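PDB 1RLH: adenosine monophosphate-protein transferase from Thermoplasma acidophilum, which is of unknown function but belongs to the adenosine-specific kinase family and may transfer adenosine monophosphate to proteins. Local coordinates for residues H35-T39 with V40-N44; I107-A110 with V111-C114. All coordinates share one frame; numbering follows the deposited sequence.

Contact 1: residues H35-T39 with V40-N44; sequences HFIKT and VEDLN
Thr39 OG1 accepts a nearly straight hydrogen bond from Glu41 N, 3.1 Å long with an N-H...O angle of 171°, a capping bond in the turn that leads into helix 41-46. The hydroxyl reaches this amide because it lies anti to the backbone N of Thr39 (chi1 171°), turned forward beside the carbonyl carbon. The same torsion sets CG2 between the backbone N and the carbonyl carbon, against the side chains of Glu41 and Asp42; its approach to Asp42 OD1, 3.0 Å, is unusually short and doubtful in detail. The Thr39 and Asp42 side chains stand roughly perpendicular. Thr39 O adds a weak, long bond from Asp42 N, 3.4 Å. At the other carboxylate oxygen, Ile37 CD1 comes within 3.4 Å of Asp42 OD2, the two side chains running antiparallel, side by side. A water joins the same oxygen to the loop, donating to Asp42 OD2 (3.2 Å) and accepting from Lys38 N (2.7 Å). Further out, Val40 turns from Thr39 toward the sheet, where it packs on Ile58 and Phe60 of strand 55-61 and on Arg70 and Asp72 of strand 69-73, while Asn44 ND2 bonds to Tyr56 OH. The chemistry is that of a threonine hydroxyl taking up an amide at the start of a helix, a place that would probably suit the Asp42 carboxylate as well, with the water tying that group back to Lys38 N.

Contact 2: residues I107-A110 with V111-C114; sequences ILNA and VKMC
Asn109 and Lys112 meet at a slant on the outer side of the helix, three residues apart, with Asn109 OD1 3.9 Å from Lys112 CD, a loose contact of amide oxygen with aliphatic chain. Lys112 CG stands beside its own backbone N (chi1 -66°), which lays the start of the chain back over the preceding turn and brings CG to 3.3 Å from Leu108 O; the chain then runs extended until it bends at its last torsion and carries the ammonium away. Met113 folds back in the same sense, its CG 3.1 Å from Asn109 O, and bends again at the next two torsions. Val111 divides its branches: CG2 leans on Ile107 O at 3.3 Å, while CG1, anti to the backbone N, slants toward the C-terminal end. The carbonyls of Ile107 to Ala110 each take a main-chain bond from the residue four on, Val111 to Cys114 in turn, the regular ladder of an alpha helix, 2.9 to 3.1 Å long from N to O. Ala110 and Cys114 form the buried side, while Leu108 and Lys112 are exposed. Ile107, Ala110 and Cys114 face strand 94-100, with Ala110 on Ile99 and Cys114 on Phe95 and Ile97; Val111 joins Cys114 against Ile120 of strand 118-124, and Asn109 and Met113 both touch His50 in the loop that precedes strand 55-61.

How the contacts relate
Contact 1 comes first along the chain, where strand 28-34 gives way to helix 41-46, and contact 2 follows within helix 104-115, which links strands 94-100 and 118-124. Their centres lie 15 Å apart; the nearest atoms are about 5 Å apart and do not touch. Both helices pack on the five-stranded antiparallel sheet in which strands 94-100, 28-34 and 118-124 run side by side. In contact 1, Val40 and Asn44 pack on strands 55-61 and 69-73, but its His35 end bonds to Ser119 of strand 118-124, which contact 2 meets too. Ile47, just after helix 41-46, touches Cys114, a direct link between the two helical regions.

Contact 1: residues H35-T39 with V40-N44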
loop_
_atom_site.group_PDB
_atom_site.type_symbol
_atom_site.label_atom_id
_atom_site.label_comp_id
_atom_site.label_asym_id
_atom_site.label_seq_id
_atom_site.Cartn_x
_atom_site.Cartn_y
_atom_site.Cartn_z
ATOM N N HIS A 35 2.353 -3.106 11.760
ATOM C CA HIS A 35 2.701 -2.965 13.175
ATOM C C HIS A 35 3.587 -4.128 13.606
ATOM O O HIS A 35 3.127 -5.271 13.675
ATOM C CB HIS A 35 1.446 -2.977 14.055
ATOM C CG HIS A 35 0.474 -1.879 13.754
ATOM N ND1 HIS A 35 -0.829 -1.902 14.206
ATOM C CD2 HIS A 35 0.609 -0.729 13.053
ATOM C CE1 HIS A 35 -1.454 -0.814 13.793
ATOM N NE2 HIS A 35 -0.605 -0.085 13.092
ATOM N N PHE A 36 4.847 -3.828 13.904
ATOM C CA PHE A 36 5.813 -4.828 14.348
ATOM C C PHE A 36 5.961 -6.043 13.436
ATOM O O PHE A 36 6.423 -7.100 13.874
ATOM C CB PHE A 36 5.475 -5.292 15.768
ATOM C CG PHE A 36 5.554 -4.200 16.792
ATOM C CD1 PHE A 36 4.400 -3.672 17.359
ATOM C CD2 PHE A 36 6.784 -3.677 17.170
ATOM C CE1 PHE A 36 4.471 -2.634 18.290
ATOM C CE2 PHE A 36 6.866 -2.641 18.099
ATOM C CZ PHE A 36 5.709 -2.117 18.659
ATOM N N ILE A 37 5.570 -5.898 12.174
ATOM C CA ILE A 37 5.695 -6.986 11.208
ATOM C C ILE A 37 7.092 -6.906 10.599
ATOM O O ILE A 37 7.562 -5.820 10.253
ATOM C CB ILE A 37 4.654 -6.865 10.074
ATOM C CG1 ILE A 37 3.242 -6.993 10.649
ATOM C CG2 ILE A 37 4.906 -7.930 9.015
ATOM C CD1 ILE A 37 2.996 -8.284 11.403
ATOM N N LYS A 38 7.752 -8.054 10.474
ATOM C CA LYS A 38 9.103 -8.100 9.920
ATOM C C LYS A 38 9.138 -8.783 8.561
ATOM O O LYS A 38 10.085 -8.605 7.795
ATOM C CB LYS A 38 10.042 -8.850 10.869
ATOM C CG LYS A 38 10.104 -8.286 12.281
ATOM C CD LYS A 38 11.061 -9.096 13.151
ATOM C CE LYS A 38 10.612 -10.545 13.278
ATOM N NZ LYS A 38 11.561 -11.361 14.084
ATOM N N THR A 39 8.106 -9.570 8.267
ATOM C CA THR A 39 8.035 -10.292 7.002
ATOM C C THR A 39 6.666 -10.186 6.334
ATOM O O THR A 39 5.636 -10.119 7.001
ATOM C CB THR A 39 8.374 -11.781 7.201
ATOM O OG1 THR A 39 8.097 -12.505 5.996
ATOM C CG2 THR A 39 7.562 -12.362 8.345
ATOM N N VAL A 40 6.673 -10.177 5.006
ATOM C CA VAL A 40 5.446 -10.072 4.232
ATOM C C VAL A 40 4.601 -11.342 4.329
ATOM O O VAL A 40 3.431 -11.341 3.950
ATOM C CB VAL A 40 5.762 -9.771 2.744
ATOM C CG1 VAL A 40 6.490 -10.942 2.120
ATOM C CG2 VAL A 40 4.479 -9.456 1.985
ATOM N N GLU A 41 5.185 -12.421 4.844
ATOM C CA GLU A 41 4.453 -13.680 4.971
ATOM C C GLU A 41 3.266 -13.516 5.918
ATOM O O GLU A 41 2.229 -14.149 5.737
ATOM C CB GLU A 41 5.359 -14.802 5.490
ATOM C CG GLU A 41 5.659 -14.727 6.981
ATOM C CD GLU A 41 5.738 -16.099 7.632
ATOM O OE1 GLU A 41 6.025 -16.170 8.848
ATOM O OE2 GLU A 41 5.509 -17.108 6.931
ATOM N N ASP A 42 3.428 -12.667 6.928
ATOM C CA ASP A 42 2.362 -12.410 7.894
ATOM C C ASP A 42 1.131 -11.891 7.160
ATOM O O ASP A 42 0.012 -12.343 7.400
ATOM C CB ASP A 42 2.817 -11.370 8.920
ATOM C CG ASP A 42 3.881 -11.899 9.856
ATOM O OD1 ASP A 42 4.748 -12.673 9.400
ATOM O OD2 ASP A 42 3.860 -11.530 11.047
ATOM N N LEU A 43 1.350 -10.935 6.263
ATOM C CA LEU A 43 0.260 -10.357 5.487
ATOM C C LEU A 43 -0.276 -11.374 4.492
ATOM O O LEU A 43 -1.485 -11.514 4.321
ATOM C CB LEU A 43 0.744 -9.116 4.733
ATOM C CG LEU A 43 1.169 -7.923 5.587
ATOM C CD1 LEU A 43 1.800 -6.867 4.695
ATOM C CD2 LEU A 43 -0.037 -7.363 6.331
ATOM N N ASN A 44 0.634 -12.083 3.834
ATOM C CA ASN A 44 0.248 -13.087 2.853
ATOM C C ASN A 44 -0.685 -14.119 3.478
ATOM O O ASN A 44 -1.665 -14.540 2.863
ATOM C CB ASN A 44 1.487 -13.802 2.311
ATOM C CG ASN A 44 1.183 -14.638 1.086
ATOM O OD1 ASN A 44 1.663 -15.765 0.951
ATOM N ND2 ASN A 44 0.388 -14.085 0.180
HETATM O O HOH W 1 6.759 -10.289 11.556
#

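Contact 2: residues I107-A110 with V111-C114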
loop_
_atom_site.group_PDB
_atom_site.type_symbol
_atom_site.label_atom_id
_atom_site.label_comp_id
_atom_site.label_asym_id
_atom_site.label_seq_id
_atom_site.Cartn_x
_atom_site.Cartn_y
_atom_site.Cartn_z
ATOM N N ILE A 107 -12.828 -8.573 -0.317
ATOM C CA ILE A 107 -11.988 -7.384 -0.298
ATOM C C ILE A 107 -12.107 -6.713 1.071
ATOM O O ILE A 107 -11.105 -6.372 1.694
ATOM C CB ILE A 107 -12.420 -6.379 -1.391
ATOM C CG1 ILE A 107 -12.232 -6.999 -2.779
ATOM C CG2 ILE A 107 -11.619 -5.098 -1.267
ATOM C CD1 ILE A 107 -10.805 -7.412 -3.083
ATOM N N LEU A 108 -13.341 -6.539 1.535
ATOM C CA LEU A 108 -13.591 -5.916 2.831
ATOM C C LEU A 108 -12.932 -6.706 3.957
ATOM O O LEU A 108 -12.341 -6.123 4.863
ATOM C CB LEU A 108 -15.094 -5.818 3.098
ATOM C CG LEU A 108 -15.936 -4.993 2.125
ATOM C CD1 LEU A 108 -17.400 -5.062 2.542
ATOM C CD2 LEU A 108 -15.454 -3.549 2.110
ATOM N N ASN A 109 -13.040 -8.031 3.906
ATOM C CA ASN A 109 -12.439 -8.867 4.941
ATOM C C ASN A 109 -10.917 -8.787 4.907
ATOM O O ASN A 109 -10.265 -8.838 5.947
ATOM C CB ASN A 109 -12.887 -10.324 4.799
ATOM C CG ASN A 109 -14.305 -10.544 5.285
ATOM O OD1 ASN A 109 -14.785 -9.831 6.169
ATOM N ND2 ASN A 109 -14.978 -11.543 4.727
ATOM N N ALA A 110 -10.354 -8.665 3.710
ATOM C CA ALA A 110 -8.907 -8.554 3.575
ATOM C C ALA A 110 -8.460 -7.296 4.319
ATOM O O ALA A 110 -7.449 -7.301 5.028
ATOM C CB ALA A 110 -8.525 -8.459 2.104
ATOM N N VAL A 111 -9.225 -6.218 4.159
ATOM C CA VAL A 111 -8.901 -4.957 4.819
ATOM C C VAL A 111 -9.021 -5.104 6.331
ATOM O O VAL A 111 -8.130 -4.684 7.073
ATOM C CB VAL A 111 -9.830 -3.815 4.357
ATOM C CG1 VAL A 111 -9.501 -2.535 5.119
ATOM C CG2 VAL A 111 -9.669 -3.591 2.866
ATOM N N LYS A 112 -10.121 -5.702 6.786
ATOM C CA LYS A 112 -10.336 -5.902 8.217
ATOM C C LYS A 112 -9.184 -6.695 8.818
ATOM O O LYS A 112 -8.724 -6.402 9.921
ATOM C CB LYS A 112 -11.645 -6.660 8.474
ATOM C CG LYS A 112 -12.911 -5.912 8.100
ATOM C CD LYS A 112 -14.136 -6.767 8.419
ATOM C CE LYS A 112 -15.433 -6.048 8.092
ATOM N NZ LYS A 112 -15.608 -4.828 8.926
ATOM N N MET A 113 -8.726 -7.711 8.097
ATOM C CA MET A 113 -7.628 -8.536 8.580
ATOM C C MET A 113 -6.335 -7.733 8.662
ATOM O O MET A 113 -5.552 -7.908 9.593
ATOM C CB MET A 113 -7.441 -9.754 7.677
ATOM C CG MET A 113 -8.612 -10.730 7.724
ATOM S SD MET A 113 -8.926 -11.369 9.388
ATOM C CE MET A 113 -10.266 -10.299 9.927
ATOM N N CYS A 114 -6.113 -6.851 7.692
ATOM C CA CYS A 114 -4.910 -6.025 7.703
ATOM C C CYS A 114 -4.948 -5.092 8.906
ATOM O O CYS A 114 -3.909 -4.764 9.476
ATOM C CB CYS A 114 -4.806 -5.204 6.419
ATOM S SG CYS A 114 -4.378 -6.169 4.951
#